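Local structure of homoserine O-acetyltransferase (Pseudomonas veronii, 5EFZ) at residues T235-A240 with S330-L335; P34-R39 with V278-G283; S315-K318 with N322-F325. The protein hydrolyses ethyl acetate to ethanol and acetate during degradation of short-chain methyl ketones, acting as a homodimeric esterase of the alpha/beta-hydrolase superfamily. All coordinates share one frame; numbering follows the deposited sequence.

How the contacts relate
None of the three contacts lies in the hydrophobic core. Contact 1 is partly buried and, through the loop 330-335, carries H334, the probable catalytic histidine; contacts 2 and 3 are surface contacts. Contacts 1 and 2 lie on opposite sides of the chain's centre, their own centres about 37 Å apart. Both rest on arginine-carboxylate pairs, but the first is a two-pronged grip near the probable active site, the second a link between exposed side chains, apparently through a single oxygen. Contact 3 replaces charge with an amide-hydroxyl bond inside a beta-alpha-beta unit. Contacts 2 and 3 come within about 7 Å at their nearest atoms, and both border on helix 286-290 and residues A178 and R179.

Contact 1: residues T235-A240 with S330-L335; sequences TGRHKA and SIDGHL. With ACT (acetate ion), chain O.
R237, the first residue of helix 237-240, reaches across to I331 and D332. Its CB is directed toward the loop 330-335, and CG then settles against the end of the isoleucine side chain, 3.8 Å from I331 CD1. Successive bends at chi2 (-74°) and chi3 turn the rest of the chain across D332, so that CD passes 3.8 Å from D332 OD1. Beyond it the guanidinium grips the carboxylate side-on: NE donates to D332 OD1, which is tilted somewhat from the guanidinium plane, at 2.9 Å, and NH2 donates to D332 OD2 at 2.9 Å in an almost straight bond (176°). Both oxygens use their syn lone pairs, and the two bonds fix the rotation of both groups, leaving their planes only 20° apart. NH2 also bonds to the carbonyl oxygen of T340, while T340 OG1 bonds to D332 OD2, so the salt bridge is fastened to the segment leading into helix 342-356.

G236, just before R237, ends helix 230-234 in a Schellman motif and is also the N-cap of helix 237-240. The opposing loop makes a type I turn from S330 to G333, begun by an ST turn in which D332 N donates to S330 OG at 3.0 Å. This is the histidine-bearing loop of the alpha/beta-hydrolase fold: H334 ND1 bonds to D305, and H334 NE2 donates at 2.7 Å to oxygen O of an acetate ion, probably from the crystallisation liquor. The acetate is also bonded to S151 OG and to the backbone N of Y68 and M152, consistent with occupation of the catalytic centre by a product-like ion.

At the other end of the contact, I331 CD1 lies 3.3 Å from T235 OG1, a hydroxyl bonded to the carbonyl oxygen of E231.

Contact 2: residues P34-R39 with V278-G283; sequences PLEEGR and VSRHTG
E36 sends CG anti to its backbone N (chi1 -175°) and stays extended to the carboxylate, while R280 bends at chi3 (68°) to turn its guanidinium toward it; the two side chains arrive from opposite directions. In the conformer described, one of two deposited for E36, a single oxygen, OE2, meets the arginine. E36 OE2 takes NE of R280 at 2.6 Å and also sits by NH2 of R280, where the modelled 2.5 Å is too short to be taken literally, so the detail of the pairing is doubtful. The oxygen lies at the guanidinium edge, but the carboxylate is twisted 40° from that plane, unlike a side-on pairing of two oxygens with two nitrogens. E37 contributes charge alone: its OE2 is 4.5 Å from R280 NH2, well out of the guanidinium plane, and forms a salt bridge with R123 instead.

The acidic pair tops the hairpin joining strands 33-34 and 40-41, whose type I turn, ending in G38, fits a G1-bulge hairpin. R280 belongs to the 3-10 segment 278-281, between helices 263-274 and 286-290, where V278 packs against helices 152-163 and 286-290.

Contact 3: residues S315-K318 with N322-F325; sequences SEQK and NSEF. With EDO (1,2-ethanediol), chain H; EDO (1,2-ethanediol), chain M.
Q317 lies against S323 and F325, folding back from the last turns of helix 310-317 onto the strand that follows. This is the closely fitted side: chi2 of -91° bends the chain so that OE1 rests 3.6 Å from F325 CB. Nearer the backbone, Q317 CB comes 4.0 Å from F325 CD1. The amide and ring planes are 34° apart, and the phenyl packs on V310 and L314 of the same helix. From the amide's other branch NE2 donates to S323 OG at 3.0 Å, in a bent bond (139°) whose acceptor is tilted from the amide plane.

The solvent side is looser: K318 points away from the strand, exposed, its NZ donating to O1 of an ethanediol at 2.8 Å. O2 of a second ethanediol donates to E316 OE2, but that carboxylate is buried and held by the backbone N of A178 and R179. Both diols probably come from the crystallisation liquor.

Helix 310-317 connects parallel strands 296-300 and 324-325 in a beta-alpha-beta unit, and Q317 also touches V299. S323 OG accepts from Q317 and donates to I320 O, so an uncharged hydroxyl with its rotation fixed ties the helix to the turn just before strand 324-325.

Contact 1: residues T235-A240 with S330-L335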
ATOM      1  N   THR A 235      10.444   1.587 -12.649  1.00 22.72           N
ATOM      2  CA  THR A 235      11.218   2.342 -13.640  1.00 25.94           C
ATOM      3  C   THR A 235      12.599   2.712 -13.101  1.00 26.18           C
ATOM      4  O   THR A 235      13.376   3.383 -13.773  1.00 26.90           O
ATOM      5  CB  THR A 235      10.495   3.620 -14.092  1.00 24.89           C
ATOM      6  OG1 THR A 235      10.323   4.497 -12.972  1.00 23.05           O
ATOM      7  CG2 THR A 235       9.128   3.289 -14.703  1.00 26.00           C
ATOM      8  N   GLY A 236      12.904   2.261 -11.888  1.00 23.91           N
ATOM      9  CA  GLY A 236      14.252   2.391 -11.363  1.00 23.35           C
ATOM     10  C   GLY A 236      14.612   3.763 -10.806  1.00 20.42           C
ATOM     11  O   GLY A 236      15.789   4.120 -10.783  1.00 20.73           O
ATOM     12  N   ARG A 237      13.620   4.492 -10.299  1.00 19.08           N
ATOM     13  CA  ARG A 237      13.861   5.805  -9.692  1.00 18.37           C
ATOM     14  C   ARG A 237      14.845   5.732  -8.517  1.00 21.85           C
ATOM     15  O   ARG A 237      15.656   6.640  -8.318  1.00 21.34           O
ATOM     16  CB  ARG A 237      12.553   6.452  -9.214  1.00 19.27           C
ATOM     17  CG  ARG A 237      11.702   7.039 -10.338  1.00 18.60           C
ATOM     18  CD  ARG A 237      12.312   8.377 -10.886  1.00 18.04           C
ATOM     19  NE  ARG A 237      12.253   9.393  -9.834  1.00 16.67           N
ATOM     20  CZ  ARG A 237      13.153  10.352  -9.659  1.00 16.56           C
ATOM     21  NH1 ARG A 237      14.198  10.430 -10.464  1.00 18.16           N
ATOM     22  NH2 ARG A 237      13.020  11.213  -8.648  1.00 18.64           N
ATOM     23  N   HIS A 238      14.779   4.649  -7.747  1.00 20.36           N
ATOM     24  CA  HIS A 238      15.667   4.472  -6.617  1.00 22.51           C
ATOM     25  C   HIS A 238      17.115   4.413  -7.108  1.00 24.68           C
ATOM     26  O   HIS A 238      18.017   4.966  -6.457  1.00 24.33           O
ATOM     27  CB  HIS A 238      15.266   3.227  -5.797  1.00 22.55           C
ATOM     28  CG  HIS A 238      15.142   1.954  -6.592  1.00 25.66           C
ATOM     29  ND1 HIS A 238      14.295   1.820  -7.671  1.00 23.91           N
ATOM     30  CD2 HIS A 238      15.705   0.735  -6.409  1.00 30.49           C
ATOM     31  CE1 HIS A 238      14.374   0.587  -8.146  1.00 28.33           C
ATOM     32  NE2 HIS A 238      15.219  -0.095  -7.393  1.00 30.02           N
ATOM     33  N   LYS A 239      17.335   3.814  -8.286  1.00 25.86           N
ATOM     34  CA  LYS A 239      18.670   3.762  -8.858  1.00 30.66           C
ATOM     35  C   LYS A 239      19.100   5.152  -9.340  1.00 32.66           C
ATOM     36  O   LYS A 239      20.245   5.558  -9.142  1.00 34.33           O
ATOM     37  CB  LYS A 239      18.733   2.741 -10.000  1.00 32.54           C
ATOM     38  CG  LYS A 239      18.410   1.333  -9.528  1.00 35.57           C
ATOM     39  CD  LYS A 239      18.415   0.329 -10.660  1.00 41.02           C
ATOM     40  CE  LYS A 239      18.010  -1.062 -10.170  1.00 42.62           C
ATOM     41  NZ  LYS A 239      18.073  -2.049 -11.297  1.00 46.50           N
ATOM     42  N   ALA A 240      18.179   5.899  -9.941  1.00 31.80           N
ATOM     43  CA  ALA A 240      18.499   7.258 -10.363  1.00 30.41           C
ATOM     44  C   ALA A 240      18.898   8.095  -9.152  1.00 30.50           C
ATOM     45  O   ALA A 240      19.782   8.940  -9.248  1.00 34.00           O
ATOM     46  CB  ALA A 240      17.329   7.893 -11.080  1.00 30.13           C
ATOM     47  N   SER A 330       3.692  13.027 -10.754  1.00 19.47           N
ATOM     48  CA  SER A 330       4.943  12.445 -10.303  1.00 18.56           C
ATOM     49  C   SER A 330       4.770  10.983  -9.934  1.00 18.72           C
ATOM     50  O   SER A 330       3.942  10.657  -9.076  1.00 17.22           O
ATOM     51  CB  SER A 330       5.483  13.208  -9.071  1.00 18.71           C
ATOM     52  OG  SER A 330       6.652  12.545  -8.608  1.00 17.61           O
ATOM     53  N   ILE A 331       5.564  10.110 -10.544  1.00 18.01           N
ATOM     54  CA  ILE A 331       5.511   8.699 -10.152  1.00 19.83           C
ATOM     55  C   ILE A 331       6.188   8.484  -8.796  1.00 21.49           C
ATOM     56  O   ILE A 331       6.175   7.358  -8.272  1.00 20.14           O
ATOM     57  CB  ILE A 331       6.160   7.781 -11.214  1.00 20.33           C
ATOM     58  CG1 ILE A 331       7.651   8.096 -11.355  1.00 21.11           C
ATOM     59  CG2 ILE A 331       5.415   7.900 -12.580  1.00 22.54           C
ATOM     60  CD1 ILE A 331       8.396   7.094 -12.176  1.00 24.54           C
ATOM     61  N   ASP A 332       6.790   9.535  -8.214  1.00 18.17           N
ATOM     62  CA  ASP A 332       7.433   9.362  -6.901  1.00 17.52           C
ATOM     63  C   ASP A 332       6.363   9.256  -5.815  1.00 17.87           C
ATOM     64  O   ASP A 332       6.651   8.856  -4.696  1.00 18.16           O
ATOM     65  CB  ASP A 332       8.400  10.511  -6.550  1.00 16.20           C
ATOM     66  CG  ASP A 332       9.693  10.468  -7.365  1.00 18.14           C
ATOM     67  OD1 ASP A 332       9.717   9.862  -8.463  1.00 20.66           O
ATOM     68  OD2 ASP A 332      10.694  11.068  -6.930  1.00 19.78           O
ATOM     69  N   GLY A 333       5.125   9.592  -6.141  1.00 18.15           N
ATOM     70  CA  GLY A 333       4.049   9.361  -5.180  1.00 16.84           C
ATOM     71  C   GLY A 333       4.192  10.261  -3.963  1.00 17.94           C
ATOM     72  O   GLY A 333       4.790  11.353  -4.010  1.00 16.41           O
ATOM     73  N   HIS A 334       3.688   9.768  -2.832  1.00 14.31           N
ATOM     74  CA  HIS A 334       3.594  10.639  -1.673  1.00 18.19           C
ATOM     75  C   HIS A 334       4.924  11.276  -1.265  1.00 17.20           C
ATOM     76  O   HIS A 334       5.010  12.502  -0.978  1.00 17.41           O
ATOM     77  CB  HIS A 334       3.023   9.846  -0.500  1.00 15.76           C
ATOM     78  CG  HIS A 334       2.649  10.724   0.649  1.00 16.71           C
ATOM     79  ND1 HIS A 334       1.501  11.497   0.642  1.00 19.23           N
ATOM     80  CD2 HIS A 334       3.284  10.983   1.823  1.00 22.82           C
ATOM     81  CE1 HIS A 334       1.429  12.171   1.788  1.00 24.57           C
ATOM     82  NE2 HIS A 334       2.498  11.880   2.520  1.00 23.23           N
ATOM     83  N   LEU A 335       5.981  10.465  -1.221  1.00 16.52           N
ATOM     84  CA  LEU A 335       7.253  10.977  -0.702  1.00 15.93           C
ATOM     85  C   LEU A 335       8.034  11.769  -1.750  1.00 18.29           C
ATOM     86  O   LEU A 335       9.157  12.214  -1.483  1.00 21.65           O
ATOM     87  CB  LEU A 335       8.112   9.838  -0.140  1.00 17.15           C
ATOM     88  CG  LEU A 335       7.510   9.267   1.146  1.00 18.86           C
ATOM     89  CD1 LEU A 335       8.311   8.052   1.644  1.00 16.79           C
ATOM     90  CD2 LEU A 335       7.404  10.365   2.226  1.00 23.63           C
TER
HETATM   91  C   ACT O 409       3.436  13.257   5.775  1.00 27.32           C
HETATM   92  O   ACT O 409       2.740  12.431   5.119  1.00 26.49           O
HETATM   93  OXT ACT O 409       2.816  14.101   6.506  1.00 25.91           O
HETATM   94  CH3 ACT O 409       4.923  13.242   5.659  1.00 23.64           C

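Contact 2: residues P34-R39 with V278-G283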
ATOM      1  N   PRO A  34      -5.133  25.373  25.831  1.00 31.22           N
ATOM      2  CA  PRO A  34      -6.150  24.370  26.151  1.00 32.07           C
ATOM      3  C   PRO A  34      -6.395  23.505  24.920  1.00 28.97           C
ATOM      4  O   PRO A  34      -6.695  24.028  23.849  1.00 33.31           O
ATOM      5  CB  PRO A  34      -7.377  25.211  26.544  1.00 34.69           C
ATOM      6  CG  PRO A  34      -7.174  26.501  25.839  1.00 37.57           C
ATOM      7  CD  PRO A  34      -5.695  26.727  25.716  1.00 34.87           C
ATOM      8  N   LEU A  35      -6.211  22.199  25.054  1.00 24.66           N
ATOM      9  CA  LEU A  35      -6.269  21.321  23.898  1.00 24.96           C
ATOM     10  C   LEU A  35      -7.675  20.856  23.668  1.00 27.20           C
ATOM     11  O   LEU A  35      -8.444  20.757  24.612  1.00 24.91           O
ATOM     12  CB  LEU A  35      -5.354  20.130  24.086  1.00 23.03           C
ATOM     13  CG  LEU A  35      -3.881  20.467  24.176  1.00 23.06           C
ATOM     14  CD1 LEU A  35      -3.104  19.216  24.563  1.00 21.65           C
ATOM     15  CD2 LEU A  35      -3.368  21.042  22.834  1.00 21.96           C
ATOM     16  N   GLU A  36      -8.020  20.581  22.408  0.56 26.79           N
ATOM     17  CA  GLU A  36      -9.371  20.139  22.079  0.56 27.74           C
ATOM     18  C   GLU A  36      -9.778  18.907  22.899  0.56 27.13           C
ATOM     19  O   GLU A  36     -10.896  18.849  23.418  0.56 27.01           O
ATOM     20  CB  GLU A  36      -9.504  19.837  20.578  0.56 27.35           C
ATOM     21  CG  GLU A  36     -10.943  19.488  20.166  0.56 31.19           C
ATOM     22  CD  GLU A  36     -11.148  19.426  18.654  0.56 31.67           C
ATOM     23  OE1 GLU A  36     -10.280  19.926  17.919  0.56 28.99           O
ATOM     24  OE2 GLU A  36     -12.167  18.862  18.202  0.56 33.05           O
ATOM     25  N   GLU A  37      -8.865  17.946  23.043  1.00 26.15           N
ATOM     26  CA  GLU A  37      -9.169  16.705  23.769  1.00 29.56           C
ATOM     27  C   GLU A  37      -9.386  16.904  25.268  1.00 29.37           C
ATOM     28  O   GLU A  37      -9.804  15.973  25.967  1.00 30.22           O
ATOM     29  CB  GLU A  37      -8.047  15.667  23.582  1.00 27.92           C
ATOM     30  CG  GLU A  37      -8.104  14.932  22.263  1.00 29.38           C
ATOM     31  CD  GLU A  37      -9.422  14.192  22.058  1.00 33.67           C
ATOM     32  OE1 GLU A  37      -9.607  13.125  22.677  1.00 35.75           O
ATOM     33  OE2 GLU A  37     -10.275  14.687  21.290  1.00 33.72           O
ATOM     34  N   GLY A  38      -9.071  18.080  25.786  1.00 28.12           N
ATOM     35  CA  GLY A  38      -9.420  18.363  27.165  1.00 31.52           C
ATOM     36  C   GLY A  38      -8.309  18.714  28.130  1.00 32.19           C
ATOM     37  O   GLY A  38      -8.555  19.316  29.168  1.00 35.11           O
ATOM     38  N   ARG A  39      -7.085  18.335  27.813  1.00 30.69           N
ATOM     39  CA  ARG A  39      -5.967  18.711  28.668  1.00 30.35           C
ATOM     40  C   ARG A  39      -5.456  20.117  28.340  1.00 30.54           C
ATOM     41  O   ARG A  39      -5.628  20.604  27.224  1.00 28.58           O
ATOM     42  CB  ARG A  39      -4.846  17.675  28.528  1.00 28.72           C
ATOM     43  CG  ARG A  39      -5.277  16.300  29.050  1.00 31.35           C
ATOM     44  CD  ARG A  39      -4.193  15.247  28.897  1.00 28.67           C
ATOM     45  NE  ARG A  39      -3.098  15.445  29.838  1.00 27.67           N
ATOM     46  CZ  ARG A  39      -1.952  14.781  29.777  1.00 27.41           C
ATOM     47  NH1 ARG A  39      -1.757  13.890  28.816  1.00 25.62           N
ATOM     48  NH2 ARG A  39      -1.009  15.014  30.670  1.00 28.60           N
ATOM     49  N   VAL A 278     -11.822  18.687   9.287  1.00 18.74           N
ATOM     50  CA  VAL A 278     -12.351  20.052   9.394  1.00 18.52           C
ATOM     51  C   VAL A 278     -13.868  20.042   9.613  1.00 20.12           C
ATOM     52  O   VAL A 278     -14.437  21.073   9.966  1.00 20.10           O
ATOM     53  CB  VAL A 278     -12.037  20.908   8.120  1.00 20.98           C
ATOM     54  CG1 VAL A 278     -10.521  21.010   7.868  1.00 19.27           C
ATOM     55  CG2 VAL A 278     -12.737  20.321   6.864  1.00 22.45           C
ATOM     56  N   SER A 279     -14.533  18.910   9.360  1.00 20.39           N
ATOM     57  CA  SER A 279     -15.999  18.851   9.561  1.00 22.50           C
ATOM     58  C   SER A 279     -16.381  18.833  11.045  1.00 26.57           C
ATOM     59  O   SER A 279     -17.563  18.977  11.401  1.00 26.66           O
ATOM     60  CB  SER A 279     -16.614  17.624   8.857  1.00 24.60           C
ATOM     61  OG  SER A 279     -16.412  16.407   9.577  1.00 26.91           O
ATOM     62  N   ARG A 280     -15.393  18.674  11.924  1.00 23.93           N
ATOM     63  CA  ARG A 280     -15.656  18.864  13.349  1.00 26.12           C
ATOM     64  C   ARG A 280     -16.237  20.267  13.625  1.00 28.32           C
ATOM     65  O   ARG A 280     -16.950  20.470  14.602  1.00 29.65           O
ATOM     66  CB  ARG A 280     -14.377  18.635  14.169  1.00 24.45           C
ATOM     67  CG  ARG A 280     -13.925  17.173  14.138  1.00 26.21           C
ATOM     68  CD  ARG A 280     -12.584  16.980  14.844  1.00 26.85           C
ATOM     69  NE  ARG A 280     -12.691  17.201  16.288  1.00 32.28           N
ATOM     70  CZ  ARG A 280     -13.133  16.292  17.154  1.00 34.50           C
ATOM     71  NH1 ARG A 280     -13.552  15.096  16.730  1.00 34.61           N
ATOM     72  NH2 ARG A 280     -13.173  16.590  18.444  1.00 38.46           N
ATOM     73  N   HIS A 281     -15.948  21.239  12.762  1.00 27.91           N
ATOM     74  CA  HIS A 281     -16.544  22.570  12.931  1.00 28.15           C
ATOM     75  C   HIS A 281     -18.034  22.636  12.597  1.00 31.90           C
ATOM     76  O   HIS A 281     -18.735  23.586  12.997  1.00 32.34           O
ATOM     77  CB  HIS A 281     -15.821  23.589  12.057  1.00 30.09           C
ATOM     78  CG  HIS A 281     -14.413  23.842  12.472  1.00 31.26           C
ATOM     79  ND1 HIS A 281     -14.089  24.674  13.524  1.00 32.97           N
ATOM     80  CD2 HIS A 281     -13.243  23.351  11.997  1.00 28.21           C
ATOM     81  CE1 HIS A 281     -12.775  24.689  13.673  1.00 35.33           C
ATOM     82  NE2 HIS A 281     -12.238  23.899  12.758  1.00 30.28           N
ATOM     83  N   THR A 282     -18.525  21.656  11.846  1.00 28.55           N
ATOM     84  CA  THR A 282     -19.885  21.763  11.306  1.00 33.27           C
ATOM     85  C   THR A 282     -20.679  20.481  11.537  1.00 36.33           C
ATOM     86  O   THR A 282     -21.403  20.028  10.652  1.00 39.04           O
ATOM     87  CB  THR A 282     -19.846  22.075   9.791  1.00 32.00           C
ATOM     88  OG1 THR A 282     -18.996  21.115   9.157  1.00 29.09           O
ATOM     89  CG2 THR A 282     -19.273  23.470   9.538  1.00 32.51           C
ATOM     90  N   GLY A 283     -20.513  19.890  12.723  1.00 35.92           N
ATOM     91  CA  GLY A 283     -21.210  18.670  13.106  1.00 35.93           C
ATOM     92  C   GLY A 283     -21.036  17.461  12.197  1.00 35.36           C
ATOM     93  O   GLY A 283     -21.918  16.613  12.127  1.00 38.42           O
TER

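Contact 3: residues S315-K318 with N322-F325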
ATOM      1  N   SER A 315     -12.693  14.735  -4.754  1.00 20.98           N
ATOM      2  CA  SER A 315     -14.030  14.742  -4.169  1.00 21.80           C
ATOM      3  C   SER A 315     -14.183  15.913  -3.205  1.00 21.15           C
ATOM      4  O   SER A 315     -15.278  16.475  -3.091  1.00 24.07           O
ATOM      5  CB  SER A 315     -14.351  13.424  -3.458  1.00 25.18           C
ATOM      6  OG  SER A 315     -13.546  13.262  -2.310  1.00 29.67           O
ATOM      7  N   GLU A 316     -13.097  16.297  -2.547  1.00 18.39           N
ATOM      8  CA  GLU A 316     -13.111  17.471  -1.651  1.00 19.13           C
ATOM      9  C   GLU A 316     -13.060  18.789  -2.450  1.00 20.42           C
ATOM     10  O   GLU A 316     -13.745  19.765  -2.108  1.00 21.68           O
ATOM     11  CB  GLU A 316     -11.944  17.420  -0.671  1.00 17.45           C
ATOM     12  CG  GLU A 316     -12.054  16.241   0.315  1.00 20.47           C
ATOM     13  CD  GLU A 316     -10.992  16.236   1.414  1.00 22.62           C
ATOM     14  OE1 GLU A 316      -9.899  16.868   1.269  1.00 22.84           O
ATOM     15  OE2 GLU A 316     -11.275  15.596   2.447  1.00 21.68           O
ATOM     16  N   GLN A 317     -12.252  18.816  -3.504  1.00 19.71           N
ATOM     17  CA  GLN A 317     -12.118  20.046  -4.294  1.00 21.09           C
ATOM     18  C   GLN A 317     -13.467  20.499  -4.856  1.00 21.17           C
ATOM     19  O   GLN A 317     -13.770  21.698  -4.913  1.00 21.06           O
ATOM     20  CB  GLN A 317     -11.108  19.869  -5.431  1.00 20.49           C
ATOM     21  CG  GLN A 317     -10.852  21.182  -6.204  1.00 21.57           C
ATOM     22  CD  GLN A 317     -11.790  21.339  -7.405  1.00 24.60           C
ATOM     23  OE1 GLN A 317     -12.203  20.341  -8.007  1.00 20.91           O
ATOM     24  NE2 GLN A 317     -12.104  22.599  -7.777  1.00 26.14           N
ATOM     25  N   LYS A 318     -14.297  19.532  -5.225  1.00 21.40           N
ATOM     26  CA  LYS A 318     -15.616  19.834  -5.766  1.00 25.56           C
ATOM     27  C   LYS A 318     -16.492  20.574  -4.786  1.00 25.01           C
ATOM     28  O   LYS A 318     -17.456  21.208  -5.193  1.00 24.55           O
ATOM     29  CB  LYS A 318     -16.306  18.542  -6.210  1.00 27.64           C
ATOM     30  CG  LYS A 318     -15.652  17.906  -7.438  1.00 31.18           C
ATOM     31  CD  LYS A 318     -16.437  16.680  -7.883  1.00 36.08           C
ATOM     32  CE  LYS A 318     -15.770  15.957  -9.039  1.00 39.13           C
ATOM     33  NZ  LYS A 318     -16.430  14.616  -9.210  1.00 43.92           N
ATOM     34  N   ASN A 322     -14.600  28.539  -5.502  1.00 38.15           N
ATOM     35  CA  ASN A 322     -13.470  29.386  -5.931  1.00 43.72           C
ATOM     36  C   ASN A 322     -12.207  28.566  -6.272  1.00 42.04           C
ATOM     37  O   ASN A 322     -11.274  29.072  -6.888  1.00 50.51           O
ATOM     38  CB  ASN A 322     -13.161  30.432  -4.827  1.00 59.75           C
ATOM     39  CG  ASN A 322     -12.297  31.583  -5.294  1.00 60.93           C
ATOM     40  OD1 ASN A 322     -12.025  31.744  -6.486  1.00 61.40           O
ATOM     41  ND2 ASN A 322     -11.841  32.392  -4.333  1.00 59.28           N
ATOM     42  N   SER A 323     -12.200  27.289  -5.911  1.00 31.22           N
ATOM     43  CA  SER A 323     -10.984  26.470  -5.940  1.00 24.64           C
ATOM     44  C   SER A 323     -10.633  25.915  -7.321  1.00 24.32           C
ATOM     45  O   SER A 323     -11.433  25.985  -8.251  1.00 22.82           O
ATOM     46  CB  SER A 323     -11.122  25.306  -4.958  1.00 25.11           C
ATOM     47  OG  SER A 323     -12.113  24.379  -5.392  1.00 23.17           O
ATOM     48  N   GLU A 324      -9.440  25.338  -7.434  1.00 21.60           N
ATOM     49  CA  GLU A 324      -8.993  24.700  -8.675  1.00 19.93           C
ATOM     50  C   GLU A 324      -8.316  23.398  -8.348  1.00 22.24           C
ATOM     51  O   GLU A 324      -7.630  23.297  -7.345  1.00 20.99           O
ATOM     52  CB  GLU A 324      -8.036  25.591  -9.456  1.00 20.92           C
ATOM     53  CG  GLU A 324      -8.696  26.909  -9.838  1.00 29.86           C
ATOM     54  CD  GLU A 324      -7.861  27.757 -10.760  1.00 36.19           C
ATOM     55  OE1 GLU A 324      -6.963  27.209 -11.421  1.00 37.81           O
ATOM     56  OE2 GLU A 324      -8.107  28.989 -10.825  1.00 42.09           O
ATOM     57  N   PHE A 325      -8.497  22.418  -9.217  1.00 19.80           N
ATOM     58  CA  PHE A 325      -7.881  21.107  -9.040  1.00 20.75           C
ATOM     59  C   PHE A 325      -6.634  21.035  -9.916  1.00 19.91           C
ATOM     60  O   PHE A 325      -6.719  21.139 -11.152  1.00 20.39           O
ATOM     61  CB  PHE A 325      -8.900  20.009  -9.402  1.00 20.94           C
ATOM     62  CG  PHE A 325      -8.445  18.611  -9.068  1.00 22.96           C
ATOM     63  CD1 PHE A 325      -8.219  18.251  -7.752  1.00 23.97           C
ATOM     64  CD2 PHE A 325      -8.287  17.651 -10.077  1.00 23.92           C
ATOM     65  CE1 PHE A 325      -7.823  16.940  -7.424  1.00 23.86           C
ATOM     66  CE2 PHE A 325      -7.880  16.330  -9.760  1.00 24.07           C
ATOM     67  CZ  PHE A 325      -7.640  15.995  -8.421  1.00 19.48           C
TER
HETATM   68  C1  EDO H 402     -14.437  12.047  -7.169  1.00 49.04           C
HETATM   69  O1  EDO H 402     -15.503  13.012  -7.145  1.00 49.14           O
HETATM   70  C2  EDO H 402     -14.461  11.283  -8.490  1.00 50.26           C
HETATM   71  O2  EDO H 402     -13.169  10.688  -8.713  1.00 49.46           O
HETATM   72  C1  EDO M 407     -11.206  11.963   1.468  1.00 38.75           C
HETATM   73  O1  EDO M 407     -11.170  11.386   2.766  1.00 39.97           O
HETATM   74  C2  EDO M 407     -12.558  12.644   1.275  1.00 34.10           C
HETATM   75  O2  EDO M 407     -12.861  13.496   2.392  1.00 26.00           O